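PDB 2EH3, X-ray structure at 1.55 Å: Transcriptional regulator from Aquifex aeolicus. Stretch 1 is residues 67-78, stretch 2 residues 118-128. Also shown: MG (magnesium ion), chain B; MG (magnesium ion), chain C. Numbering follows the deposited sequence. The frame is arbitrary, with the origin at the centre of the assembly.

Stretch 1, residues 67-78: ENKEKTPEELLE
Stretch 2 (118-128) RFEKFLEKHFP

How do the two stretches lie against each other? Stretch 1 leaves a helix at Asn 68, makes a type I turn to Lys 71 (Lys 71 N to Asn 68 O, 3.1 Å), and enters helix 73-78. Thr 72 caps this helix, its p rotamer letting OG1 accept from Glu 75 N at 3.1 Å. Stretch 2 enters already helical, and its helix runs nearly antiparallel to helix 73-78, at 162° with axes 11.9 Å apart. The register sets Lys 69 CA 6.7 Å from Phe 122 CA, and Pro 73 CA 7.5 Å from Leu 123 CA.

Which bump fills which hollow? Phe 122 (chi1 165°, chi2 85°) points toward stretch 1 and enters the hollow formed by the turn and the start of the helix. Backbone lines the edge of the Phe 122 ring: Lys 69 O lies 3.5 Å from its CE1, Lys 71 O 3.4 Å from its CZ, and Pro 73 CA 3.7 Å from its CE2. Carbonyl oxygens suit this position, since aromatic edges carry slight positive charge. Leu 76 (chi1 t, chi2 p) covers one face, its CD2 3.5 Å from the centroid of the Phe 122 ring and 10° off the normal, a CH-pi contact.

What packs around this plug? Pro 73, its ring C-gamma exo, sets CG 3.8 Å from Phe 122 CE2, 4.1 Å from Leu 123 CD2 and 3.9 Å from Phe 127 CE2. Farther along, Leu 77 (m, t) brings CD2 to 3.8 Å from CZ of Phe 119 (chi1 t, chi2 37°).

Do polar groups tie the stretches together? No hydrogen bond crosses; the 389 Å² of buried surface rests largely on fitted apolar shapes. Magnesium B is held instead within stretch 1, by Glu 75 OE1 at 2.4 Å and Glu 78 OE1 at 2.3 Å among its ligands.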

# COMPACT_ATOMS: atom_id res chain seq x y z
N GLU A 67 3.68 21.43 -15.37
CA GLU A 67 3.75 22.82 -14.92
C GLU A 67 4.85 23.16 -13.93
O GLU A 67 5.10 24.34 -13.67
CB GLU A 67 2.41 23.23 -14.31
CG GLU A 67 1.24 23.07 -15.27
CD GLU A 67 -0.13 23.16 -14.59
OE1 GLU A 67 -0.21 23.18 -13.35
OE2 GLU A 67 -1.14 23.18 -15.32
N ASN A 68 5.51 22.14 -13.39
CA ASN A 68 6.54 22.35 -12.39
C ASN A 68 7.84 21.64 -12.69
O ASN A 68 8.64 21.39 -11.79
CB ASN A 68 6.01 21.91 -11.03
CG ASN A 68 4.75 22.65 -10.64
OD1 ASN A 68 3.63 22.15 -10.80
ND2 ASN A 68 4.93 23.87 -10.17
N LYS A 69 8.09 21.40 -13.98
CA LYS A 69 9.31 20.70 -14.37
C LYS A 69 10.61 21.46 -14.10
O LYS A 69 11.69 20.87 -14.10
CB LYS A 69 9.24 20.30 -15.85
CG LYS A 69 9.22 21.44 -16.80
CD LYS A 69 9.24 20.95 -18.24
CE LYS A 69 8.08 20.02 -18.53
NZ LYS A 69 8.22 19.43 -19.90
N GLU A 70 10.51 22.77 -13.86
CA GLU A 70 11.71 23.57 -13.58
C GLU A 70 11.96 23.78 -12.08
O GLU A 70 12.95 24.43 -11.66
CB GLU A 70 11.61 24.95 -14.27
CG GLU A 70 11.50 24.86 -15.78
CD GLU A 70 12.76 24.24 -16.40
OE1 GLU A 70 13.86 24.40 -15.85
OE2 GLU A 70 12.64 23.61 -17.46
N LYS A 71 11.08 23.24 -11.25
CA LYS A 71 11.26 23.37 -9.80
C LYS A 71 12.30 22.38 -9.26
O LYS A 71 12.69 21.42 -9.92
CB LYS A 71 9.93 23.09 -9.06
CG LYS A 71 8.75 23.99 -9.40
CD LYS A 71 9.11 25.47 -9.35
CE LYS A 71 7.86 26.35 -9.44
NZ LYS A 71 6.95 26.02 -10.60
N THR A 72 12.77 22.63 -8.04
CA THR A 72 13.68 21.69 -7.41
C THR A 72 12.87 20.42 -7.08
O THR A 72 11.65 20.45 -6.97
CB THR A 72 14.24 22.20 -6.06
OG1 THR A 72 13.16 22.35 -5.13
CG2 THR A 72 14.92 23.55 -6.23
N PRO A 73 13.54 19.28 -6.93
CA PRO A 73 12.80 18.06 -6.59
C PRO A 73 11.97 18.24 -5.30
O PRO A 73 10.83 17.78 -5.24
CB PRO A 73 13.93 17.03 -6.39
CG PRO A 73 14.91 17.46 -7.39
CD PRO A 73 14.95 18.98 -7.24
N GLU A 74 12.53 18.91 -4.30
CA GLU A 74 11.84 19.13 -3.04
C GLU A 74 10.56 19.93 -3.25
O GLU A 74 9.50 19.63 -2.66
CB GLU A 74 12.77 19.85 -2.05
CG GLU A 74 14.03 19.01 -1.77
CD GLU A 74 15.28 19.48 -2.54
OE1 GLU A 74 15.27 19.60 -3.79
OE2 GLU A 74 16.29 19.73 -1.86
N GLU A 75 10.63 20.98 -4.05
CA GLU A 75 9.43 21.78 -4.29
C GLU A 75 8.41 21.06 -5.18
O GLU A 75 7.19 21.21 -5.00
CB GLU A 75 9.84 23.13 -4.88
CG GLU A 75 10.49 24.05 -3.80
CD GLU A 75 9.55 24.47 -2.66
OE1 GLU A 75 8.42 24.89 -2.95
OE2 GLU A 75 9.97 24.40 -1.48
N LEU A 76 8.88 20.31 -6.17
CA LEU A 76 7.94 19.55 -7.00
C LEU A 76 7.21 18.55 -6.07
O LEU A 76 5.98 18.39 -6.15
CB LEU A 76 8.69 18.76 -8.09
CG LEU A 76 7.78 17.79 -8.85
CD1 LEU A 76 6.86 18.56 -9.77
CD2 LEU A 76 8.66 16.78 -9.64
N LEU A 77 7.95 17.88 -5.20
CA LEU A 77 7.33 16.91 -4.31
C LEU A 77 6.38 17.56 -3.29
O LEU A 77 5.37 16.97 -2.95
CB LEU A 77 8.42 16.05 -3.63
CG LEU A 77 9.09 15.17 -4.72
CD1 LEU A 77 10.51 14.75 -4.31
CD2 LEU A 77 8.21 13.97 -5.01
N GLU A 78 6.70 18.77 -2.82
CA GLU A 78 5.79 19.45 -1.93
C GLU A 78 4.45 19.67 -2.64
O GLU A 78 3.38 19.49 -2.05
CB GLU A 78 6.38 20.78 -1.51
CG GLU A 78 5.38 21.62 -0.65
CD GLU A 78 5.89 22.98 -0.28
OE1 GLU A 78 7.08 23.29 -0.48
OE2 GLU A 78 5.04 23.78 0.21
N ARG A 118 7.14 9.50 -15.06
CA ARG A 118 7.29 10.95 -15.15
C ARG A 118 8.25 11.51 -14.12
O ARG A 118 9.03 12.43 -14.41
CB ARG A 118 5.92 11.62 -15.01
CG ARG A 118 5.03 11.30 -16.16
CD ARG A 118 3.66 11.90 -15.95
NE ARG A 118 2.76 11.55 -17.04
CZ ARG A 118 2.67 12.25 -18.17
NH1 ARG A 118 3.42 13.33 -18.35
NH2 ARG A 118 1.83 11.86 -19.12
N PHE A 119 8.18 10.98 -12.91
CA PHE A 119 9.06 11.43 -11.87
C PHE A 119 10.51 11.07 -12.25
O PHE A 119 11.44 11.87 -12.07
CB PHE A 119 8.65 10.77 -10.56
CG PHE A 119 9.41 11.27 -9.38
CD1 PHE A 119 9.79 12.61 -9.26
CD2 PHE A 119 9.74 10.37 -8.35
CE1 PHE A 119 10.48 13.05 -8.13
CE2 PHE A 119 10.42 10.80 -7.23
CZ PHE A 119 10.80 12.14 -7.12
N GLU A 120 10.69 9.87 -12.78
CA GLU A 120 12.03 9.46 -13.20
C GLU A 120 12.60 10.39 -14.23
O GLU A 120 13.77 10.80 -14.13
CB GLU A 120 12.04 8.05 -13.78
CG GLU A 120 12.11 7.03 -12.73
CD GLU A 120 12.54 5.69 -13.22
OE1 GLU A 120 12.53 4.80 -12.36
OE2 GLU A 120 12.90 5.50 -14.43
N LYS A 121 11.78 10.71 -15.24
CA LYS A 121 12.21 11.60 -16.32
C LYS A 121 12.66 12.94 -15.75
O LYS A 121 13.66 13.50 -16.16
CB LYS A 121 11.07 11.83 -17.33
CG LYS A 121 10.76 10.58 -18.16
CD LYS A 121 9.77 10.85 -19.30
CE LYS A 121 9.12 9.54 -19.80
NZ LYS A 121 10.11 8.44 -20.07
N PHE A 122 11.88 13.47 -14.82
CA PHE A 122 12.24 14.73 -14.16
C PHE A 122 13.58 14.60 -13.42
O PHE A 122 14.46 15.49 -13.49
CB PHE A 122 11.09 15.10 -13.20
CG PHE A 122 11.45 16.16 -12.19
CD1 PHE A 122 11.35 17.52 -12.52
CD2 PHE A 122 11.90 15.80 -10.92
CE1 PHE A 122 11.69 18.49 -11.58
CE2 PHE A 122 12.24 16.77 -9.97
CZ PHE A 122 12.13 18.12 -10.31
N LEU A 123 13.79 13.49 -12.72
CA LEU A 123 15.03 13.32 -11.98
C LEU A 123 16.24 13.03 -12.85
O LEU A 123 17.36 13.23 -12.39
CB LEU A 123 14.87 12.21 -10.95
CG LEU A 123 13.94 12.55 -9.79
CD1 LEU A 123 13.68 11.28 -9.02
CD2 LEU A 123 14.55 13.62 -8.89
N GLU A 124 16.04 12.56 -14.09
CA GLU A 124 17.19 12.24 -14.95
C GLU A 124 17.97 13.47 -15.35
O GLU A 124 19.16 13.35 -15.68
CB GLU A 124 16.75 11.49 -16.22
CG GLU A 124 16.30 10.03 -16.06
CD GLU A 124 17.43 9.03 -15.75
OE1 GLU A 124 18.62 9.26 -16.08
OE2 GLU A 124 17.07 7.97 -15.20
N LYS A 125 17.33 14.63 -15.29
CA LYS A 125 17.97 15.87 -15.67
C LYS A 125 19.19 16.16 -14.82
O LYS A 125 20.29 16.31 -15.35
CB LYS A 125 16.98 17.04 -15.62
CG LYS A 125 15.77 16.83 -16.52
CD LYS A 125 15.27 18.15 -17.10
CE LYS A 125 14.09 17.93 -18.05
NZ LYS A 125 14.47 17.15 -19.27
N HIS A 126 19.02 16.19 -13.50
CA HIS A 126 20.18 16.47 -12.66
C HIS A 126 20.75 15.31 -11.84
O HIS A 126 21.79 15.48 -11.20
CB HIS A 126 19.87 17.65 -11.73
CG HIS A 126 19.61 18.93 -12.46
ND1 HIS A 126 20.57 19.59 -13.20
CD2 HIS A 126 18.47 19.65 -12.61
CE1 HIS A 126 20.04 20.65 -13.77
NE2 HIS A 126 18.76 20.71 -13.43
N PHE A 127 20.10 14.15 -11.82
CA PHE A 127 20.65 13.00 -11.08
C PHE A 127 20.47 11.76 -11.98
O PHE A 127 19.86 10.78 -11.56
CB PHE A 127 19.84 12.76 -9.79
CG PHE A 127 19.61 14.01 -8.99
CD1 PHE A 127 20.50 14.38 -8.00
CD2 PHE A 127 18.51 14.83 -9.27
CE1 PHE A 127 20.31 15.58 -7.27
CE2 PHE A 127 18.32 16.03 -8.56
CZ PHE A 127 19.22 16.39 -7.56
N PRO A 128 21.05 11.76 -13.20
CA PRO A 128 20.87 10.61 -14.09
C PRO A 128 21.13 9.22 -13.53
O PRO A 128 20.31 8.31 -13.70
CB PRO A 128 21.78 10.93 -15.29
CG PRO A 128 22.82 11.88 -14.69
CD PRO A 128 22.01 12.74 -13.76
MG MG B . 7.90 25.47 -0.67
MG MG C . 3.55 25.19 -0.91
O HOH W 1 9.28 27.36 -1.17
O HOH W 2 9.13 25.14 1.31
O HOH W 3 3.84 24.00 -2.92